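Local coordinates for protein quinoline 2-oxidoreductase medium subunit (PDB 1T3Q) that serves as the FAD-binding subunit of a molybdenum hydroxylase that oxidises quinoline at position 2, probably passing electrons through the flavin, at residues C[51-54]-C[58-61]; C[12-17]-C[165-170]; C[28-31]-C[36-39]. One frame throughout, in Å; residues are numbered along the deposited sequence.

Contact 1 of 3, residues C[51-54]-C[58-61]; sequences VDLR and ELFE
Arg54, whose carbonyl oxygen lies against the Phe60 ring, gives its backbone N-H to Asp52. The bond from Arg54 N to Asp52 OD1 is 3.0 Å long, with an N-H...O angle of 145°. It reaches the oxygen from above, 51° out of the carboxylate plane. This is an Asx turn, and it bends the chain as it leaves strand 49-52. Asp52 OD2 is held too, by Tyr8 OH and by Gln74 NE2 of the small subunit. The carboxylate therefore has partners at both oxygens.

Beyond the turn, two carbonyl groups lie near Phe60. Leu53 O lies at the ring edge near its plane, 3.7 Å from Phe60 CE1. Arg54 O comes in obliquely, 3.5 Å from the same Phe60 CE1. Phe60 CG stands anti to its own carbonyl carbon (chi1 -70°), and the ring reaches across to these oxygens. The apolar half of the contact centres on Leu59 CD1, which meets Leu53 CD1 at 3.9 Å and also nears Leu53 CB. The two side chains meet at a slant. The side chain of Arg54 leaves in another direction, and its NH2 binds Glu76 O of the small subunit.

Leu53 belongs to the FAD pocket and touches the cofactor, so the Leu59 methyl lies in a second layer behind it. Met74 packs on Leu53, Leu59 and Phe60. The contact follows the end of the parallel strand 49-52, with helix 14-23 against Val51 and Leu53. The 3-10 segment 58-60 then leads the chain into strand 62-65 of the antiparallel sheet.

Contact 2 of 3, residues C[12-17]-C[165-170]; sequences ASLQEV and VLVRVE. With FAD (flavin-adenine dinucleotide), chain R.
Leu14 and Val165 lie alongside one another, pointing opposite ways. Leu14 CD1 rests on Val165 CG1 at 3.9 Å. The other branch of the leucine, CD2, turns to Val167 and meets its CG2 at 3.8 Å. That second pair runs at a slant. The fork of Leu14 thus spans two residues on the same strand, Val165 and Val167. CG of Leu14 lies opposite the backbone N (chi1 179°), which carries both methyls out from the helix towards the strand. One turn further on, Val17 stands roughly perpendicular to Val165, with Val17 CG1 3.9 Å from Val165 CG2. The two methyls of Val165 are divided between them: CG1 faces Leu14 and CG2 faces Val17.

Helix 14-23 packs here on strand 165-172 of the antiparallel sheet, in the FAD-binding domain. Ser13 is the helix N-cap, and Ser13 OG accepts a weak bond from Glu16 N. Glu16 makes a salt bridge with Arg9.

Leu166, between the two valines, starts its side chain away from the helix, and its backbone meets the adenine of FAD. Leu166 N donates to FAD N1A at 2.9 Å, and FAD N6A donates to Leu166 O at 3.0 Å. The N-H...acceptor angles are 157° and 165°. Further along the strand, Arg168 NE and Glu170 OE1 form a salt bridge.

The helix and strand segments hold no hydrogen bond between them. They meet through aliphatic side-chain carbons, mostly methyls, while the polar backbone of Leu166 serves the cofactor. Its paired donor and acceptor match the N1A and N6A edge of adenine, consistent with recognition of that base.

Contact 3 of 3, residues C[28-31]-C[36-39]; sequences RIIA and LLPL. With FAD (flavin-adenine dinucleotide), chain R.
Leu36 and Ile30 meet in the first half of a beta-alpha-beta unit made of strand 28-30, helix 36-41 and strand 49-52. The first shell is mostly apolar. One methyl, Leu36 CD2, packs on Ile30 CB at 3.9 Å, and the two side chains stand nearly perpendicular. The same Leu36 CD2 lies 3.5 Å from the carbonyl oxygen Ile29 O. Beside this pair, Ile30 CD1 touches Leu37 CD2 at 4.0 Å. Ile30 CG1 extends directly away from its backbone N (chi1 -179°), which sends CD1 towards the helix.

The next layer is FAD. Leu36 N, at the first turn of the helix, donates to FAD O1A at 2.8 Å. Ala31 N, just past the strand, donates to FAD O2A at 2.9 Å. One phosphate is thus gripped by both segments, and the helix start would probably help to stabilise its charge. The ribose is held as well: FAD O2B donates to Ile29 O, though the modelled distance is unusually short and its exact length doubtful. Ser35 OG and Gly33 N, from the connecting loop, also bind the cofactor.

Further out, Leu50 of strand 49-52 packs on Ile30 and Leu36. On the other chain, Gln50 NE2 of the small subunit bonds to Pro38 O. Back at the strand, Ile29 turns away from the helix and lays its side chain against the adenine, with Ile29 CD1 3.6 Å from FAD C2A.

From the N terminus, contact 2 opens first, at 12-17 on helix 14-23. The chain then enters strand 28-30, and contact 3 closes a short loop when 36-39 returns to 28-31. Strand 49-52 follows, and contact 1 closes a second short loop between 51-54 and 58-61. These two loops lie in series and do not cross. Both sit within the long loop that contact 2 closes at 165-170. Contact 3 joins strand and helix beside the parallel sheet. Contacts 1 and 2 lead from that region to the antiparallel sheet, and they touch where Leu53 meets Val17. Contact 2 binds the adenine edge, contact 3 the ribose and a phosphate, and Leu53 of contact 1 touches the same FAD.

Contact 1 of 3, residues C[51-54]-C[58-61]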
loop_
_atom_site.group_PDB
_atom_site.type_symbol
_atom_site.label_atom_id
_atom_site.label_comp_id
_atom_site.label_asym_id
_atom_site.label_seq_id
_atom_site.Cartn_x
_atom_site.Cartn_y
_atom_site.Cartn_z
ATOM N N VAL C 51 31.312 -27.409 -5.281
ATOM C CA VAL C 51 31.038 -28.815 -5.515
ATOM C C VAL C 51 30.587 -29.457 -4.214
ATOM O O VAL C 51 31.396 -29.705 -3.317
ATOM C CB VAL C 51 32.293 -29.537 -6.030
ATOM C CG1 VAL C 51 31.949 -30.976 -6.395
ATOM C CG2 VAL C 51 32.863 -28.782 -7.235
ATOM N N ASP C 52 29.290 -29.723 -4.138
ATOM C CA ASP C 52 28.660 -30.317 -2.965
ATOM C C ASP C 52 28.956 -31.813 -2.886
ATOM O O ASP C 52 28.997 -32.499 -3.911
ATOM C CB ASP C 52 27.139 -30.100 -3.043
ATOM C CG ASP C 52 26.465 -30.108 -1.677
ATOM O OD1 ASP C 52 26.955 -30.806 -0.766
ATOM O OD2 ASP C 52 25.432 -29.423 -1.522
ATOM N N LEU C 53 29.155 -32.315 -1.672
ATOM C CA LEU C 53 29.431 -33.732 -1.461
ATOM C C LEU C 53 28.186 -34.458 -0.954
ATOM O O LEU C 53 28.256 -35.633 -0.593
ATOM C CB LEU C 53 30.567 -33.905 -0.444
ATOM C CG LEU C 53 31.898 -33.215 -0.759
ATOM C CD1 LEU C 53 32.876 -33.464 0.375
ATOM C CD2 LEU C 53 32.462 -33.739 -2.074
ATOM N N ARG C 54 27.044 -33.772 -0.950
ATOM C CA ARG C 54 25.802 -34.359 -0.448
ATOM C C ARG C 54 25.380 -35.680 -1.085
ATOM O O ARG C 54 24.742 -36.502 -0.430
ATOM C CB ARG C 54 24.638 -33.360 -0.568
ATOM C CG ARG C 54 24.264 -32.967 -1.988
ATOM C CD ARG C 54 22.961 -32.160 -2.030
ATOM N NE ARG C 54 21.831 -32.919 -1.486
ATOM C CZ ARG C 54 20.568 -32.497 -1.482
ATOM N NH1 ARG C 54 20.251 -31.316 -1.994
ATOM N NH2 ARG C 54 19.619 -33.257 -0.955
ATOM N N GLU C 58 28.985 -42.840 0.361
ATOM C CA GLU C 58 30.044 -43.436 1.167
ATOM C C GLU C 58 30.627 -42.477 2.204
ATOM O O GLU C 58 31.099 -42.911 3.253
ATOM C CB GLU C 58 31.169 -43.969 0.277
ATOM C CG GLU C 58 31.725 -42.956 -0.700
ATOM C CD GLU C 58 31.132 -43.105 -2.088
ATOM O OE1 GLU C 58 29.886 -43.130 -2.215
ATOM O OE2 GLU C 58 31.921 -43.190 -3.054
ATOM N N LEU C 59 30.590 -41.177 1.916
ATOM C CA LEU C 59 31.135 -40.184 2.838
ATOM C C LEU C 59 30.271 -39.999 4.085
ATOM O O LEU C 59 30.653 -39.283 5.013
ATOM C CB LEU C 59 31.303 -38.837 2.129
ATOM C CG LEU C 59 32.161 -38.821 0.860
ATOM C CD1 LEU C 59 32.377 -37.380 0.415
ATOM C CD2 LEU C 59 33.505 -39.488 1.127
ATOM N N PHE C 60 29.115 -40.652 4.105
ATOM C CA PHE C 60 28.195 -40.555 5.235
ATOM C C PHE C 60 28.258 -41.769 6.155
ATOM O O PHE C 60 27.586 -41.806 7.184
ATOM C CB PHE C 60 26.751 -40.399 4.735
ATOM C CG PHE C 60 26.470 -39.072 4.085
ATOM C CD1 PHE C 60 26.952 -38.786 2.811
ATOM C CD2 PHE C 60 25.759 -38.089 4.771
ATOM C CE1 PHE C 60 26.737 -37.540 2.228
ATOM C CE2 PHE C 60 25.538 -36.840 4.198
ATOM C CZ PHE C 60 26.029 -36.565 2.923
ATOM N N GLU C 61 29.069 -42.754 5.784
ATOM C CA GLU C 61 29.178 -43.988 6.555
ATOM C C GLU C 61 29.956 -43.916 7.867
ATOM O O GLU C 61 30.972 -43.229 7.979
ATOM C CB GLU C 61 29.800 -45.090 5.691
ATOM C CG GLU C 61 29.146 -45.292 4.334
ATOM C CD GLU C 61 29.780 -46.429 3.552
#

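Contact 2 of 3, residues C[12-17]-C[165-170]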
loop_
_atom_site.group_PDB
_atom_site.type_symbol
_atom_site.label_atom_id
_atom_site.label_comp_id
_atom_site.label_asym_id
_atom_site.label_seq_id
_atom_site.Cartn_x
_atom_site.Cartn_y
_atom_site.Cartn_z
ATOM N N ALA C 12 27.107 -37.465 -7.969
ATOM C CA ALA C 12 26.693 -38.672 -7.266
ATOM C C ALA C 12 27.844 -39.599 -6.910
ATOM O O ALA C 12 27.630 -40.629 -6.268
ATOM C CB ALA C 12 25.664 -39.421 -8.101
ATOM N N SER C 13 29.062 -39.250 -7.323
ATOM C CA SER C 13 30.210 -40.092 -7.017
ATOM C C SER C 13 31.458 -39.286 -6.693
ATOM O O SER C 13 31.618 -38.152 -7.147
ATOM C CB SER C 13 30.513 -41.039 -8.185
ATOM O OG SER C 13 31.200 -40.368 -9.229
ATOM N N LEU C 14 32.342 -39.893 -5.908
ATOM C CA LEU C 14 33.590 -39.260 -5.508
ATOM C C LEU C 14 34.470 -38.946 -6.713
ATOM O O LEU C 14 35.032 -37.855 -6.812
ATOM C CB LEU C 14 34.348 -40.176 -4.539
ATOM C CG LEU C 14 35.712 -39.716 -4.014
ATOM C CD1 LEU C 14 35.569 -38.401 -3.255
ATOM C CD2 LEU C 14 36.292 -40.792 -3.100
ATOM N N GLN C 15 34.582 -39.896 -7.639
ATOM C CA GLN C 15 35.417 -39.688 -8.812
ATOM C C GLN C 15 34.983 -38.463 -9.611
ATOM O O GLN C 15 35.822 -37.730 -10.136
ATOM C CB GLN C 15 35.412 -40.930 -9.710
ATOM N N GLU C 16 33.678 -38.240 -9.711
ATOM C CA GLU C 16 33.202 -37.078 -10.446
ATOM C C GLU C 16 33.581 -35.802 -9.691
ATOM O O GLU C 16 33.960 -34.804 -10.304
ATOM C CB GLU C 16 31.688 -37.143 -10.653
ATOM C CG GLU C 16 31.151 -35.964 -11.445
ATOM C CD GLU C 16 29.687 -36.119 -11.812
ATOM O OE1 GLU C 16 29.099 -35.137 -12.311
ATOM O OE2 GLU C 16 29.126 -37.221 -11.607
ATOM N N VAL C 17 33.484 -35.840 -8.365
ATOM C CA VAL C 17 33.851 -34.683 -7.545
ATOM C C VAL C 17 35.314 -34.351 -7.819
ATOM O O VAL C 17 35.665 -33.208 -8.106
ATOM C CB VAL C 17 33.706 -34.983 -6.032
ATOM C CG1 VAL C 17 34.354 -33.873 -5.211
ATOM C CG2 VAL C 17 32.245 -35.118 -5.664
ATOM N N VAL C 165 40.180 -34.653 -1.782
ATOM C CA VAL C 165 38.965 -34.758 -0.987
ATOM C C VAL C 165 39.188 -35.650 0.231
ATOM O O VAL C 165 39.599 -36.797 0.097
ATOM C CB VAL C 165 37.797 -35.357 -1.824
ATOM C CG1 VAL C 165 36.534 -35.434 -0.982
ATOM C CG2 VAL C 165 37.555 -34.519 -3.072
ATOM N N LEU C 166 38.939 -35.108 1.419
ATOM C CA LEU C 166 39.072 -35.870 2.651
ATOM C C LEU C 166 37.886 -36.828 2.579
ATOM O O LEU C 166 36.744 -36.393 2.456
ATOM C CB LEU C 166 38.923 -34.950 3.868
ATOM C CG LEU C 166 39.655 -35.325 5.159
ATOM C CD1 LEU C 166 39.113 -34.478 6.301
ATOM C CD2 LEU C 166 39.487 -36.797 5.467
ATOM N N VAL C 167 38.146 -38.126 2.648
ATOM C CA VAL C 167 37.071 -39.102 2.547
ATOM C C VAL C 167 36.550 -39.606 3.881
ATOM O O VAL C 167 35.342 -39.717 4.086
ATOM C CB VAL C 167 37.519 -40.308 1.702
ATOM C CG1 VAL C 167 36.449 -41.393 1.726
ATOM C CG2 VAL C 167 37.787 -39.851 0.280
ATOM N N ARG C 168 37.459 -39.931 4.785
ATOM C CA ARG C 168 37.053 -40.427 6.088
ATOM C C ARG C 168 38.181 -40.280 7.084
ATOM O O ARG C 168 39.323 -40.009 6.720
ATOM C CB ARG C 168 36.642 -41.902 6.002
ATOM C CG ARG C 168 37.765 -42.831 5.569
ATOM C CD ARG C 168 37.391 -44.299 5.745
ATOM N NE ARG C 168 38.516 -45.166 5.405
ATOM C CZ ARG C 168 38.958 -45.361 4.167
ATOM N NH1 ARG C 168 39.992 -46.159 3.950
ATOM N NH2 ARG C 168 38.355 -44.774 3.142
ATOM N N VAL C 169 37.834 -40.445 8.351
ATOM C CA VAL C 169 38.791 -40.356 9.427
ATOM C C VAL C 169 38.681 -41.659 10.193
ATOM O O VAL C 169 37.581 -42.124 10.488
ATOM C CB VAL C 169 38.465 -39.196 10.383
ATOM C CG1 VAL C 169 39.475 -39.169 11.519
ATOM C CG2 VAL C 169 38.471 -37.880 9.625
ATOM N N GLU C 170 39.823 -42.260 10.489
ATOM C CA GLU C 170 39.827 -43.501 11.237
ATOM C C GLU C 170 40.443 -43.218 12.595
ATOM O O GLU C 170 41.590 -42.790 12.695
ATOM C CB GLU C 170 40.596 -44.582 10.467
ATOM C CG GLU C 170 39.845 -45.042 9.211
ATOM C CD GLU C 170 40.468 -46.245 8.516
ATOM O OE1 GLU C 170 39.935 -46.650 7.462
ATOM O OE2 GLU C 170 41.481 -46.784 9.013
HETATM P PA FAD R . 32.041 -26.265 4.950
HETATM O O1A FAD R . 31.834 -24.924 5.561
HETATM O O2A FAD R . 31.327 -26.607 3.870
HETATM O O5B FAD R . 33.462 -26.046 4.461
HETATM C C5B FAD R . 34.671 -26.116 5.285
HETATM C C4B FAD R . 35.945 -25.972 4.348
HETATM O O4B FAD R . 36.436 -27.351 4.113
HETATM C C3B FAD R . 35.806 -25.349 2.917
HETATM O O3B FAD R . 36.966 -24.675 2.529
HETATM C C2B FAD R . 35.479 -26.604 2.051
HETATM O O2B FAD R . 35.870 -26.446 0.709
HETATM C C1B FAD R . 36.355 -27.648 2.678
HETATM N N9A FAD R . 35.814 -29.007 2.660
HETATM C C8A FAD R . 34.638 -29.446 3.234
HETATM N N7A FAD R . 34.524 -30.772 3.243
HETATM C C5A FAD R . 35.669 -31.224 2.630
HETATM C C6A FAD R . 36.182 -32.601 2.340
HETATM N N6A FAD R . 35.532 -33.704 2.617
HETATM N N1A FAD R . 37.418 -32.644 1.708
HETATM C C2A FAD R . 38.133 -31.508 1.391
HETATM N N3A FAD R . 37.743 -30.219 1.610
HETATM C C4A FAD R . 36.479 -30.122 2.181
HETATM N N1 FAD R . 33.430 -25.119 14.921
HETATM C C2 FAD R . 34.060 -25.575 16.007
HETATM O O2 FAD R . 35.033 -26.282 15.932
HETATM N N3 FAD R . 33.736 -25.089 17.319
HETATM C C4 FAD R . 32.817 -24.062 17.517
HETATM O O4 FAD R . 32.611 -23.665 18.642
HETATM C C4X FAD R . 32.175 -23.495 16.327
HETATM N N5 FAD R . 31.261 -22.477 16.446
HETATM C C5X FAD R . 30.605 -22.049 15.306
HETATM C C6 FAD R . 29.658 -20.983 15.449
HETATM C C7 FAD R . 28.947 -20.490 14.355
HETATM C C7M FAD R . 27.984 -19.340 14.556
HETATM C C8 FAD R . 29.147 -21.089 13.013
HETATM C C8M FAD R . 28.408 -20.608 11.787
HETATM C C9 FAD R . 30.066 -22.162 12.860
HETATM C C9A FAD R . 30.807 -22.638 13.987
HETATM N N10 FAD R . 31.792 -23.721 13.916
HETATM C C10 FAD R . 32.487 -24.121 15.018
HETATM C "C1'" FAD R . 32.156 -24.247 12.573
HETATM C "C2'" FAD R . 31.502 -25.624 12.259
HETATM O "O2'" FAD R . 32.154 -26.646 13.021
HETATM C "C3'" FAD R . 31.673 -25.833 10.752
HETATM O "O3'" FAD R . 30.589 -26.679 10.344
HETATM C "C4'" FAD R . 33.019 -26.503 10.368
HETATM O "O4'" FAD R . 34.133 -25.717 10.800
HETATM C "C5'" FAD R . 33.038 -26.608 8.868
HETATM O "O5'" FAD R . 32.302 -27.902 8.426
HETATM P P FAD R . 31.318 -27.827 7.289
HETATM O O1P FAD R . 30.837 -29.268 7.084
HETATM O O2P FAD R . 30.343 -26.855 7.463
HETATM O O3P FAD R . 32.071 -27.445 6.083
#

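Contact 3 of 3, residues C[28-31]-C[36-39]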
loop_
_atom_site.group_PDB
_atom_site.type_symbol
_atom_site.label_atom_id
_atom_site.label_comp_id
_atom_site.label_asym_id
_atom_site.label_seq_id
_atom_site.Cartn_x
_atom_site.Cartn_y
_atom_site.Cartn_z
ATOM N N ARG C 28 35.584 -25.010 -5.480
ATOM C CA ARG C 28 35.794 -25.337 -4.087
ATOM C C ARG C 28 34.689 -26.261 -3.616
ATOM O O ARG C 28 33.561 -26.204 -4.107
ATOM C CB ARG C 28 35.841 -24.057 -3.248
ATOM C CG ARG C 28 36.915 -23.089 -3.736
ATOM C CD ARG C 28 37.071 -21.858 -2.853
ATOM N NE ARG C 28 37.657 -22.176 -1.553
ATOM C CZ ARG C 28 38.577 -21.432 -0.946
ATOM N NH1 ARG C 28 39.051 -21.799 0.236
ATOM N NH2 ARG C 28 39.038 -20.331 -1.526
ATOM N N ILE C 29 35.037 -27.129 -2.678
ATOM C CA ILE C 29 34.095 -28.082 -2.124
ATOM C C ILE C 29 33.200 -27.425 -1.080
ATOM O O ILE C 29 33.622 -26.506 -0.383
ATOM C CB ILE C 29 34.845 -29.235 -1.415
ATOM C CG1 ILE C 29 35.541 -30.127 -2.447
ATOM C CG2 ILE C 29 33.879 -30.038 -0.535
ATOM C CD1 ILE C 29 36.555 -31.080 -1.824
ATOM N N ILE C 30 31.952 -27.879 -0.999
ATOM C CA ILE C 30 31.063 -27.398 0.044
ATOM C C ILE C 30 30.442 -28.636 0.675
ATOM O O ILE C 30 30.004 -29.550 -0.024
ATOM C CB ILE C 30 29.929 -26.453 -0.459
ATOM C CG1 ILE C 30 29.099 -26.000 0.754
ATOM C CG2 ILE C 30 29.030 -27.155 -1.467
ATOM C CD1 ILE C 30 27.987 -25.004 0.442
ATOM N N ALA C 31 30.455 -28.674 2.001
ATOM C CA ALA C 31 29.879 -29.770 2.763
ATOM C C ALA C 31 28.688 -29.197 3.523
ATOM O O ALA C 31 27.619 -29.010 2.946
ATOM C CB ALA C 31 30.913 -30.337 3.726
ATOM N N LEU C 36 32.295 -22.147 5.286
ATOM C CA LEU C 36 32.496 -21.611 3.948
ATOM C C LEU C 36 31.559 -20.464 3.590
ATOM O O LEU C 36 31.996 -19.454 3.036
ATOM C CB LEU C 36 32.338 -22.722 2.908
ATOM C CG LEU C 36 32.435 -22.266 1.450
ATOM C CD1 LEU C 36 33.812 -21.644 1.195
ATOM C CD2 LEU C 36 32.195 -23.450 0.523
ATOM N N LEU C 37 30.274 -20.614 3.895
ATOM C CA LEU C 37 29.320 -19.565 3.558
ATOM C C LEU C 37 29.616 -18.276 4.324
ATOM O O LEU C 37 29.483 -17.184 3.772
ATOM C CB LEU C 37 27.876 -20.043 3.786
ATOM C CG LEU C 37 27.431 -21.246 2.937
ATOM C CD1 LEU C 37 25.906 -21.267 2.835
ATOM C CD2 LEU C 37 28.028 -21.175 1.543
ATOM N N PRO C 38 30.007 -18.379 5.606
ATOM C CA PRO C 38 30.297 -17.114 6.286
ATOM C C PRO C 38 31.444 -16.405 5.550
ATOM O O PRO C 38 31.427 -15.185 5.392
ATOM C CB PRO C 38 30.676 -17.564 7.690
ATOM C CG PRO C 38 29.730 -18.718 7.906
ATOM C CD PRO C 38 29.858 -19.475 6.583
ATOM N N LEU C 39 32.427 -17.179 5.092
ATOM C CA LEU C 39 33.560 -16.619 4.356
ATOM C C LEU C 39 33.080 -15.976 3.064
ATOM O O LEU C 39 33.577 -14.920 2.664
ATOM C CB LEU C 39 34.592 -17.702 4.023
ATOM C CG LEU C 39 35.420 -18.285 5.169
ATOM C CD1 LEU C 39 36.334 -19.378 4.633
ATOM C CD2 LEU C 39 36.237 -17.178 5.822
HETATM P PA FAD R . 32.041 -26.265 4.950
HETATM O O1A FAD R . 31.834 -24.924 5.561
HETATM O O2A FAD R . 31.327 -26.607 3.870
HETATM O O5B FAD R . 33.462 -26.046 4.461
HETATM C C5B FAD R . 34.671 -26.116 5.285
HETATM C C4B FAD R . 35.945 -25.972 4.348
HETATM O O4B FAD R . 36.436 -27.351 4.113
HETATM C C3B FAD R . 35.806 -25.349 2.917
HETATM O O3B FAD R . 36.966 -24.675 2.529
HETATM C C2B FAD R . 35.479 -26.604 2.051
HETATM O O2B FAD R . 35.870 -26.446 0.709
HETATM C C1B FAD R . 36.355 -27.648 2.678
HETATM N N9A FAD R . 35.814 -29.007 2.660
HETATM C C8A FAD R . 34.638 -29.446 3.234
HETATM N N7A FAD R . 34.524 -30.772 3.243
HETATM C C5A FAD R . 35.669 -31.224 2.630
HETATM C C6A FAD R . 36.182 -32.601 2.340
HETATM N N6A FAD R . 35.532 -33.704 2.617
HETATM N N1A FAD R . 37.418 -32.644 1.708
HETATM C C2A FAD R . 38.133 -31.508 1.391
HETATM N N3A FAD R . 37.743 -30.219 1.610
HETATM C C4A FAD R . 36.479 -30.122 2.181
HETATM N N1 FAD R . 33.430 -25.119 14.921
HETATM C C2 FAD R . 34.060 -25.575 16.007
HETATM O O2 FAD R . 35.033 -26.282 15.932
HETATM N N3 FAD R . 33.736 -25.089 17.319
HETATM C C4 FAD R . 32.817 -24.062 17.517
HETATM O O4 FAD R . 32.611 -23.665 18.642
HETATM C C4X FAD R . 32.175 -23.495 16.327
HETATM N N5 FAD R . 31.261 -22.477 16.446
HETATM C C5X FAD R . 30.605 -22.049 15.306
HETATM C C6 FAD R . 29.658 -20.983 15.449
HETATM C C7 FAD R . 28.947 -20.490 14.355
HETATM C C7M FAD R . 27.984 -19.340 14.556
HETATM C C8 FAD R . 29.147 -21.089 13.013
HETATM C C8M FAD R . 28.408 -20.608 11.787
HETATM C C9 FAD R . 30.066 -22.162 12.860
HETATM C C9A FAD R . 30.807 -22.638 13.987
HETATM N N10 FAD R . 31.792 -23.721 13.916
HETATM C C10 FAD R . 32.487 -24.121 15.018
HETATM C "C1'" FAD R . 32.156 -24.247 12.573
HETATM C "C2'" FAD R . 31.502 -25.624 12.259
HETATM O "O2'" FAD R . 32.154 -26.646 13.021
HETATM C "C3'" FAD R . 31.673 -25.833 10.752
HETATM O "O3'" FAD R . 30.589 -26.679 10.344
HETATM C "C4'" FAD R . 33.019 -26.503 10.368
HETATM O "O4'" FAD R . 34.133 -25.717 10.800
HETATM C "C5'" FAD R . 33.038 -26.608 8.868
HETATM O "O5'" FAD R . 32.302 -27.902 8.426
HETATM P P FAD R . 31.318 -27.827 7.289
HETATM O O1P FAD R . 30.837 -29.268 7.084
HETATM O O2P FAD R . 30.343 -26.855 7.463
HETATM O O3P FAD R . 32.071 -27.445 6.083
#